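Local coordinates for protein 2-Keto-3-deoxy-(6-phospho-)gluconate aldolase (Thermoproteus tenax, PDB 2R91) that is an aldolase of the dihydrodipicolinate synthetase family, built on a TIM barrel and assembled from four copies of the chain, at residues Glu92-Leu97 / Val121-Phe126; Asp139-Lys144 / Lys166-Gln171; Glu2-Val7 / Gly192-Ser197. One frame throughout, in Å; residues are numbered along the deposited sequence.

Contact 1 of 3, residues Glu92-Leu97 / Val121-Phe126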
loop_
_atom_site.group_PDB
_atom_site.type_symbol
_atom_site.label_atom_id
_atom_site.label_comp_id
_atom_site.label_asym_id
_atom_site.label_seq_id
_atom_site.Cartn_x
_atom_site.Cartn_y
_atom_site.Cartn_z
ATOM N N GLU A 92 2.827 -29.769 -20.665
ATOM C CA GLU A 92 4.260 -29.640 -20.738
ATOM C C GLU A 92 4.838 -29.113 -19.419
ATOM O O GLU A 92 6.020 -29.300 -19.113
ATOM C CB GLU A 92 4.669 -28.827 -21.977
ATOM C CG GLU A 92 4.664 -27.349 -21.836
ATOM C CD GLU A 92 5.248 -26.650 -23.090
ATOM O OE1 GLU A 92 5.090 -27.163 -24.227
ATOM O OE2 GLU A 92 5.847 -25.571 -22.910
ATOM N N ALA A 93 3.987 -28.490 -18.610
ATOM C CA ALA A 93 4.418 -27.979 -17.313
ATOM C C ALA A 93 3.184 -27.778 -16.435
ATOM O O ALA A 93 2.071 -27.746 -16.941
ATOM C CB ALA A 93 5.184 -26.627 -17.475
ATOM N N VAL A 94 3.380 -27.648 -15.131
ATOM C CA VAL A 94 2.290 -27.139 -14.277
ATOM C C VAL A 94 2.758 -25.838 -13.636
ATOM O O VAL A 94 3.957 -25.619 -13.514
ATOM C CB VAL A 94 1.905 -28.126 -13.156
ATOM C CG1 VAL A 94 1.232 -29.397 -13.777
ATOM C CG2 VAL A 94 3.126 -28.503 -12.327
ATOM N N ALA A 95 1.815 -24.985 -13.226
ATOM C CA ALA A 95 2.159 -23.737 -12.550
ATOM C C ALA A 95 1.331 -23.646 -11.290
ATOM O O ALA A 95 0.270 -24.262 -11.207
ATOM C CB ALA A 95 1.872 -22.535 -13.456
ATOM N N SER A 96 1.786 -22.868 -10.319
ATOM C CA SER A 96 0.938 -22.559 -9.164
ATOM C C SER A 96 1.128 -21.137 -8.660
ATOM O O SER A 96 2.259 -20.648 -8.547
ATOM C CB SER A 96 1.167 -23.545 -7.978
ATOM O OG SER A 96 0.179 -23.318 -6.978
ATOM N N LEU A 97 0.011 -20.483 -8.360
ATOM C CA LEU A 97 0.015 -19.345 -7.464
ATOM C C LEU A 97 0.656 -19.808 -6.168
ATOM O O LEU A 97 0.549 -20.990 -5.808
ATOM C CB LEU A 97 -1.428 -18.922 -7.168
ATOM C CG LEU A 97 -2.259 -18.379 -8.344
ATOM C CD1 LEU A 97 -3.759 -18.358 -8.031
ATOM C CD2 LEU A 97 -1.800 -16.941 -8.714
ATOM N N VAL A 121 5.803 -34.335 -9.364
ATOM C CA VAL A 121 5.835 -34.524 -10.816
ATOM C C VAL A 121 7.254 -34.435 -11.350
ATOM O O VAL A 121 8.162 -33.951 -10.672
ATOM C CB VAL A 121 4.966 -33.439 -11.570
ATOM C CG1 VAL A 121 3.466 -33.562 -11.180
ATOM C CG2 VAL A 121 5.489 -32.008 -11.270
ATOM N N SER A 122 7.420 -34.869 -12.595
ATOM C CA SER A 122 8.693 -34.796 -13.301
ATOM C C SER A 122 8.754 -33.605 -14.237
ATOM O O SER A 122 9.840 -33.082 -14.495
ATOM C CB SER A 122 8.909 -36.081 -14.117
ATOM O OG SER A 122 8.882 -37.183 -13.230
ATOM N N ILE A 123 7.605 -33.200 -14.779
ATOM C CA ILE A 123 7.572 -32.035 -15.666
ATOM C C ILE A 123 7.904 -30.759 -14.852
ATOM O O ILE A 123 7.792 -30.760 -13.633
ATOM C CB ILE A 123 6.220 -31.916 -16.411
ATOM C CG1 ILE A 123 5.036 -31.841 -15.419
ATOM C CG2 ILE A 123 6.040 -33.079 -17.394
ATOM C CD1 ILE A 123 3.704 -31.534 -16.112
ATOM N N PRO A 124 8.344 -29.682 -15.528
ATOM C CA PRO A 124 8.716 -28.425 -14.863
ATOM C C PRO A 124 7.551 -27.822 -14.063
ATOM O O PRO A 124 6.398 -27.871 -14.508
ATOM C CB PRO A 124 9.054 -27.496 -16.032
ATOM C CG PRO A 124 9.411 -28.418 -17.165
ATOM C CD PRO A 124 8.500 -29.604 -16.991
ATOM N N VAL A 125 7.862 -27.307 -12.887
ATOM C CA VAL A 125 6.908 -26.546 -12.091
ATOM C C VAL A 125 7.227 -25.040 -12.214
ATOM O O VAL A 125 8.372 -24.628 -11.996
ATOM C CB VAL A 125 6.962 -26.979 -10.609
ATOM C CG1 VAL A 125 6.136 -26.031 -9.716
ATOM C CG2 VAL A 125 6.466 -28.441 -10.467
ATOM N N PHE A 126 6.217 -24.249 -12.582
ATOM C CA PHE A 126 6.349 -22.779 -12.731
ATOM C C PHE A 126 5.795 -22.084 -11.520
ATOM O O PHE A 126 4.731 -22.479 -10.988
ATOM C CB PHE A 126 5.531 -22.275 -13.932
ATOM C CG PHE A 126 6.195 -22.464 -15.276
ATOM C CD1 PHE A 126 6.876 -23.632 -15.591
ATOM C CD2 PHE A 126 6.116 -21.471 -16.229
ATOM C CE1 PHE A 126 7.476 -23.792 -16.844
ATOM C CE2 PHE A 126 6.712 -21.630 -17.494
ATOM C CZ PHE A 126 7.370 -22.776 -17.800
#
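Strands 93-96 and 125-129 run side by side and in parallel, joined by a ladder of three backbone hydrogen bonds. Val94 N donates to Pro124 O at 3.1 Å, nearly along the carbonyl axis. Phe126 N returns to Val94 O at 2.8 Å. Ser96 N then reaches Phe126 O at 3.0 Å. Val94 thus uses both of its backbone polar groups on this one neighbour. The packing is close on the face that carries Ala93, Ala95 and Phe126. Ala95 CB lies 3.7 Å from Phe126 CB, while the Phe126 ring, with CG anti to the carbonyl carbon, swings back so that CE1 comes 3.7 Å from Ala93 CB; two methyl-sized side chains leave room for the ring. On the other face Val94 CG2 meets Val125 CG2 at 3.8 Å, beta-branched residues well suited to extended backbone. Toward Glu92 the pairing gives way to partly exposed loop, where van der Waals contacts replace backbone bonds. Proline has no N-H to offer there, and its ring carbon Pro124 CD sits 3.3 Å from Glu92 O, while Ile123 CD1 lies across Val94 CG1. The carboxylate of Glu92 forms a salt bridge with Arg66. Ala93, Ala95 and Phe126 rest on Ile68 of strand 67-70; Val94 and Val125 point outward to helices 76-88 and 107-120, the latter being the link of this beta-alpha-beta unit.

Contact 2 of 3, residues Asp139-Lys144 / Lys166-Gln171; sequences DARAAK and KRYLPQ
With CG anti to its carbonyl carbon (chi1 -80°) and the ring turned by a chi2 of 78°, Tyr168 lays its ring along the first turn of helix 140-146. Lys144, CG anti to its backbone N and the chain extended beyond, runs about perpendicular to the Tyr168 side chain and meets the ring at its edge, CD lying 3.9 Å from Tyr168 CD2. Arg141 CA sits over one face of the Tyr168 ring, offset toward its rim, 3.8 Å above the plane. Ala140 CB, only a methyl, lets Tyr168 CD1 approach to 3.6 Å. The two segments belong to successive helices of the TIM barrel's outer layer, with strand 149-154 between them in sequence; Asp139 N-caps the first, its OD1 accepting from Ala142 N at 3.1 Å. Where helix 159-168 ends, Leu169 leaves helical geometry and its CD2 rests 3.8 Å from Lys144 CA. The ammonium of Lys144 reaches back to the helix end through a water that accepts from Lys144 NZ at 3.0 Å and donates to Tyr168 O at 2.9 Å. At the far end of the same ring, Tyr168 OH hydrogen-bonds Glu232 of the third subunit, a carboxylate that also forms a salt bridge with Arg167.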
loop_
_atom_site.group_PDB
_atom_site.type_symbol
_atom_site.label_atom_id
_atom_site.label_comp_id
_atom_site.label_asym_id
_atom_site.label_seq_id
_atom_site.Cartn_x
_atom_site.Cartn_y
_atom_site.Cartn_z
ATOM N N ASP A 139 9.389 -13.324 -4.724
ATOM C CA ASP A 139 10.272 -12.569 -5.640
ATOM C C ASP A 139 11.388 -13.477 -6.180
ATOM O O ASP A 139 11.437 -14.668 -5.847
ATOM C CB ASP A 139 10.773 -11.230 -5.016
ATOM C CG ASP A 139 11.782 -11.410 -3.864
ATOM O OD1 ASP A 139 12.181 -12.542 -3.562
ATOM O OD2 ASP A 139 12.182 -10.385 -3.262
ATOM N N ALA A 140 12.261 -12.936 -7.037
ATOM C CA ALA A 140 13.286 -13.768 -7.674
ATOM C C ALA A 140 14.171 -14.515 -6.664
ATOM O O ALA A 140 14.460 -15.712 -6.821
ATOM C CB ALA A 140 14.157 -12.902 -8.627
ATOM N N ARG A 141 14.606 -13.809 -5.633
ATOM C CA ARG A 141 15.467 -14.410 -4.620
ATOM C C ARG A 141 14.764 -15.572 -3.866
ATOM O O ARG A 141 15.321 -16.662 -3.706
ATOM C CB ARG A 141 15.892 -13.300 -3.671
ATOM C CG ARG A 141 16.814 -13.686 -2.555
ATOM C CD ARG A 141 17.540 -12.429 -2.061
ATOM N NE ARG A 141 17.516 -12.363 -0.613
ATOM C CZ ARG A 141 16.825 -11.467 0.095
ATOM N NH1 ARG A 141 16.104 -10.524 -0.530
ATOM N NH2 ARG A 141 16.870 -11.504 1.436
ATOM N N ALA A 142 13.537 -15.325 -3.421
ATOM C CA ALA A 142 12.694 -16.356 -2.792
ATOM C C ALA A 142 12.455 -17.536 -3.736
ATOM O O ALA A 142 12.520 -18.691 -3.325
ATOM C CB ALA A 142 11.379 -15.747 -2.375
ATOM N N ALA A 143 12.191 -17.250 -5.006
ATOM C CA ALA A 143 11.987 -18.290 -6.006
ATOM C C ALA A 143 13.231 -19.194 -6.181
ATOM O O ALA A 143 13.122 -20.442 -6.280
ATOM C CB ALA A 143 11.573 -17.664 -7.333
ATOM N N LYS A 144 14.406 -18.564 -6.191
ATOM C CA LYS A 144 15.666 -19.306 -6.235
ATOM C C LYS A 144 15.844 -20.156 -4.979
ATOM O O LYS A 144 16.247 -21.323 -5.076
ATOM C CB LYS A 144 16.871 -18.355 -6.381
ATOM C CG LYS A 144 18.220 -19.094 -6.475
ATOM C CD LYS A 144 19.414 -18.139 -6.503
ATOM C CE LYS A 144 20.743 -18.916 -6.718
ATOM N NZ LYS A 144 21.927 -18.012 -6.522
ATOM N N LYS A 166 14.978 -13.739 -14.340
ATOM C CA LYS A 166 15.970 -14.128 -15.331
ATOM C C LYS A 166 17.386 -13.999 -14.752
ATOM O O LYS A 166 18.272 -14.762 -15.071
ATOM C CB LYS A 166 15.813 -13.216 -16.547
ATOM C CG LYS A 166 16.184 -13.827 -17.838
ATOM C CD LYS A 166 14.915 -14.195 -18.589
ATOM C CE LYS A 166 15.131 -15.510 -19.344
ATOM N NZ LYS A 166 15.904 -15.201 -20.522
ATOM N N ARG A 167 17.582 -13.025 -13.878
ATOM C CA ARG A 167 18.876 -12.818 -13.241
ATOM C C ARG A 167 19.196 -13.922 -12.238
ATOM O O ARG A 167 20.313 -14.470 -12.234
ATOM C CB ARG A 167 18.899 -11.444 -12.574
ATOM C CG ARG A 167 20.200 -11.066 -11.883
ATOM C CD ARG A 167 19.994 -9.733 -11.175
ATOM N NE ARG A 167 20.747 -9.690 -9.931
ATOM C CZ ARG A 167 20.401 -8.995 -8.861
ATOM N NH1 ARG A 167 19.267 -8.286 -8.825
ATOM N NH2 ARG A 167 21.208 -9.022 -7.822
ATOM N N TYR A 168 18.231 -14.257 -11.381
ATOM C CA TYR A 168 18.451 -15.274 -10.338
ATOM C C TYR A 168 18.275 -16.693 -10.821
ATOM O O TYR A 168 18.830 -17.624 -10.225
ATOM C CB TYR A 168 17.518 -15.053 -9.133
ATOM C CG TYR A 168 17.973 -13.980 -8.160
ATOM C CD1 TYR A 168 17.787 -12.640 -8.440
ATOM C CD2 TYR A 168 18.585 -14.315 -6.964
ATOM C CE1 TYR A 168 18.189 -11.659 -7.564
ATOM C CE2 TYR A 168 18.992 -13.341 -6.071
ATOM C CZ TYR A 168 18.797 -12.007 -6.387
ATOM O OH TYR A 168 19.182 -11.026 -5.500
ATOM N N LEU A 169 17.486 -16.873 -11.873
ATOM C CA LEU A 169 17.264 -18.210 -12.443
ATOM C C LEU A 169 17.523 -18.188 -13.937
ATOM O O LEU A 169 16.582 -18.199 -14.734
ATOM C CB LEU A 169 15.835 -18.707 -12.161
ATOM C CG LEU A 169 15.416 -18.710 -10.692
ATOM C CD1 LEU A 169 13.940 -19.016 -10.507
ATOM C CD2 LEU A 169 16.236 -19.724 -9.981
ATOM N N PRO A 170 18.815 -18.164 -14.333
ATOM C CA PRO A 170 19.150 -17.969 -15.750
ATOM C C PRO A 170 18.624 -19.065 -16.674
ATOM O O PRO A 170 18.526 -18.844 -17.874
ATOM C CB PRO A 170 20.704 -17.929 -15.762
ATOM C CG PRO A 170 21.122 -17.726 -14.374
ATOM C CD PRO A 170 20.017 -18.289 -13.489
ATOM N N GLN A 171 18.299 -20.229 -16.119
ATOM C CA GLN A 171 17.766 -21.341 -16.909
ATOM C C GLN A 171 16.230 -21.423 -16.961
ATOM O O GLN A 171 15.668 -22.177 -17.769
ATOM C CB GLN A 171 18.335 -22.665 -16.397
ATOM C CG GLN A 171 19.855 -22.800 -16.593
ATOM C CD GLN A 171 20.277 -22.506 -18.031
ATOM O OE1 GLN A 171 19.734 -23.089 -18.993
ATOM N NE2 GLN A 171 21.247 -21.589 -18.192
HETATM O O HOH W 1 21.566 -17.290 -9.386
#

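Contact 3 of 3, residues Glu2-Val7 / Gly192-Ser197; sequences EIVAPV and GVVASS
The segments containing the first and last strands of the barrel, 2-7 and 192-197, run parallel, their touching parts 26° apart, and two hydrogen bonds lying nearly along their carbonyl axes tie them: Val193 N to Glu2 O at 3.0 Å and Val4 N to Val193 O at 2.8 Å. Beyond these Val194 CA-H approaches Val4 O, but Ala195 N is not bonded to that oxygen directly. A water fills the missing rung, donating to Val4 O at 2.7 Å and accepting from Ala195 N at a short 2.5 Å. Glycine suits position 192 because a side chain at its backbone angles (phi 166°, psi -172°) would be jammed against the preceding carbonyl O and would collide with Glu2 O. Val4 and Val194 lie alongside each other and point the same way, each with CG1 anti to its backbone N; Val194 CG2 nestles 3.5 Å from Val4 CB, a snug fit of branched, apolar side chains. Ile3 and Val193 lie on one face of the sheet, both packing on Phe186 of helix 182-187. Pro6, the centre of an inverse gamma turn, has no N-H to give; its ring carbon CD approaches Ala195 O to 3.1 Å, with CG over the Ala195-Ser196 peptide. At the opposite end the carboxylate of Glu2 forms a salt bridge with Arg66 and accepts from Tyr175 OH. Ser196 OG bonds to Asp179 and Tyr239, and Asn199 ND2 bridges Pro6 O and Ser196 O. The barrel is therefore closed by regular sheet pairing at the Glu2 end but by water and side-chain bonds near Pro6. A sulfate ion, probably from the crystallisation liquor, lies about 3 Å from the proline side chain, at the C-terminal end of the strands, where TIM barrels carry their active sites.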
loop_
_atom_site.group_PDB
_atom_site.type_symbol
_atom_site.label_atom_id
_atom_site.label_comp_id
_atom_site.label_asym_id
_atom_site.label_seq_id
_atom_site.Cartn_x
_atom_site.Cartn_y
_atom_site.Cartn_z
ATOM N N GLU A 2 7.516 -16.560 -26.867
ATOM C CA GLU A 2 6.196 -17.177 -26.911
ATOM C C GLU A 2 5.052 -16.252 -26.536
ATOM O O GLU A 2 5.192 -15.403 -25.674
ATOM C CB GLU A 2 6.175 -18.409 -25.989
ATOM C CG GLU A 2 7.068 -19.539 -26.555
ATOM C CD GLU A 2 7.445 -20.580 -25.514
ATOM O OE1 GLU A 2 7.197 -20.361 -24.314
ATOM O OE2 GLU A 2 7.976 -21.633 -25.900
ATOM N N ILE A 3 3.931 -16.450 -27.200
ATOM C CA ILE A 3 2.675 -15.872 -26.793
ATOM C C ILE A 3 1.921 -16.988 -26.059
ATOM O O ILE A 3 1.588 -18.035 -26.655
ATOM C CB ILE A 3 1.892 -15.375 -28.000
ATOM C CG1 ILE A 3 2.664 -14.196 -28.635
ATOM C CG2 ILE A 3 0.460 -14.935 -27.558
ATOM C CD1 ILE A 3 2.163 -13.694 -30.006
ATOM N N VAL A 4 1.699 -16.781 -24.768
ATOM C CA VAL A 4 0.989 -17.783 -23.965
ATOM C C VAL A 4 -0.372 -17.206 -23.616
ATOM O O VAL A 4 -0.472 -16.085 -23.109
ATOM C CB VAL A 4 1.761 -18.106 -22.664
ATOM C CG1 VAL A 4 1.035 -19.208 -21.830
ATOM C CG2 VAL A 4 3.216 -18.471 -22.923
ATOM N N ALA A 5 -1.438 -17.933 -23.907
ATOM C CA ALA A 5 -2.761 -17.441 -23.569
ATOM C C ALA A 5 -3.249 -17.999 -22.224
ATOM O O ALA A 5 -3.404 -19.208 -22.090
ATOM C CB ALA A 5 -3.736 -17.798 -24.658
ATOM N N PRO A 6 -3.524 -17.110 -21.236
ATOM C CA PRO A 6 -4.191 -17.542 -20.003
ATOM C C PRO A 6 -5.660 -17.588 -20.398
ATOM O O PRO A 6 -6.403 -16.588 -20.312
ATOM C CB PRO A 6 -3.853 -16.412 -18.997
ATOM C CG PRO A 6 -3.797 -15.131 -19.908
ATOM C CD PRO A 6 -3.303 -15.634 -21.286
ATOM N N VAL A 7 -6.068 -18.755 -20.898
ATOM C CA VAL A 7 -7.330 -18.915 -21.586
ATOM C C VAL A 7 -8.522 -18.787 -20.654
ATOM O O VAL A 7 -8.461 -19.204 -19.485
ATOM C CB VAL A 7 -7.332 -20.257 -22.370
ATOM C CG1 VAL A 7 -7.380 -21.462 -21.385
ATOM C CG2 VAL A 7 -8.462 -20.284 -23.402
ATOM N N GLY A 192 8.730 -14.697 -23.033
ATOM C CA GLY A 192 7.438 -14.542 -23.647
ATOM C C GLY A 192 6.502 -13.718 -22.789
ATOM O O GLY A 192 6.911 -13.096 -21.770
ATOM N N VAL A 193 5.254 -13.689 -23.215
ATOM C CA VAL A 193 4.192 -13.010 -22.478
ATOM C C VAL A 193 3.091 -14.007 -22.177
ATOM O O VAL A 193 2.854 -14.917 -22.966
ATOM C CB VAL A 193 3.585 -11.805 -23.293
ATOM C CG1 VAL A 193 4.691 -10.749 -23.580
ATOM C CG2 VAL A 193 2.960 -12.260 -24.638
ATOM N N VAL A 194 2.411 -13.807 -21.054
ATOM C CA VAL A 194 1.180 -14.532 -20.773
ATOM C C VAL A 194 0.070 -13.521 -20.506
ATOM O O VAL A 194 -0.386 -13.353 -19.391
ATOM C CB VAL A 194 1.319 -15.494 -19.540
ATOM C CG1 VAL A 194 0.062 -16.374 -19.392
ATOM C CG2 VAL A 194 2.539 -16.378 -19.664
ATOM N N ALA A 195 -0.385 -12.863 -21.550
ATOM C CA ALA A 195 -1.334 -11.769 -21.405
ATOM C C ALA A 195 -2.777 -12.184 -21.715
ATOM O O ALA A 195 -3.053 -12.876 -22.706
ATOM C CB ALA A 195 -0.872 -10.560 -22.306
ATOM N N SER A 196 -3.715 -11.693 -20.906
ATOM C CA SER A 196 -5.148 -11.979 -21.083
ATOM C C SER A 196 -5.676 -11.633 -22.469
ATOM O O SER A 196 -6.581 -12.299 -22.978
ATOM C CB SER A 196 -5.959 -11.231 -20.015
ATOM O OG SER A 196 -5.960 -9.819 -20.282
ATOM N N SER A 197 -5.106 -10.597 -23.099
ATOM C CA SER A 197 -5.542 -10.202 -24.442
ATOM C C SER A 197 -5.224 -11.229 -25.548
ATOM O O SER A 197 -5.724 -11.102 -26.670
ATOM C CB SER A 197 -4.930 -8.840 -24.849
ATOM O OG SER A 197 -3.525 -8.906 -24.808
HETATM O O HOH W 2 -0.251 -13.526 -23.986
#

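All three contacts belong to one TIM barrel. Contacts 1 and 3 lie in its closed parallel sheet, their centres about 17 Å apart: contact 1 joins the fourth and fifth strands, whereas contact 3 joins the first and eighth and so completes the ring. Arg66 serves both, pairing with Glu92 and with Glu2. Contact 2 sits in the outer helical layer, its centre about 16 Å from that of contact 1 and 21 Å from that of contact 3. Along the chain contact 1 precedes contact 2, and contact 3 spans them both. Local, successive units thus build the wall, strands far apart in sequence seal it, and contact 2 also borders another subunit.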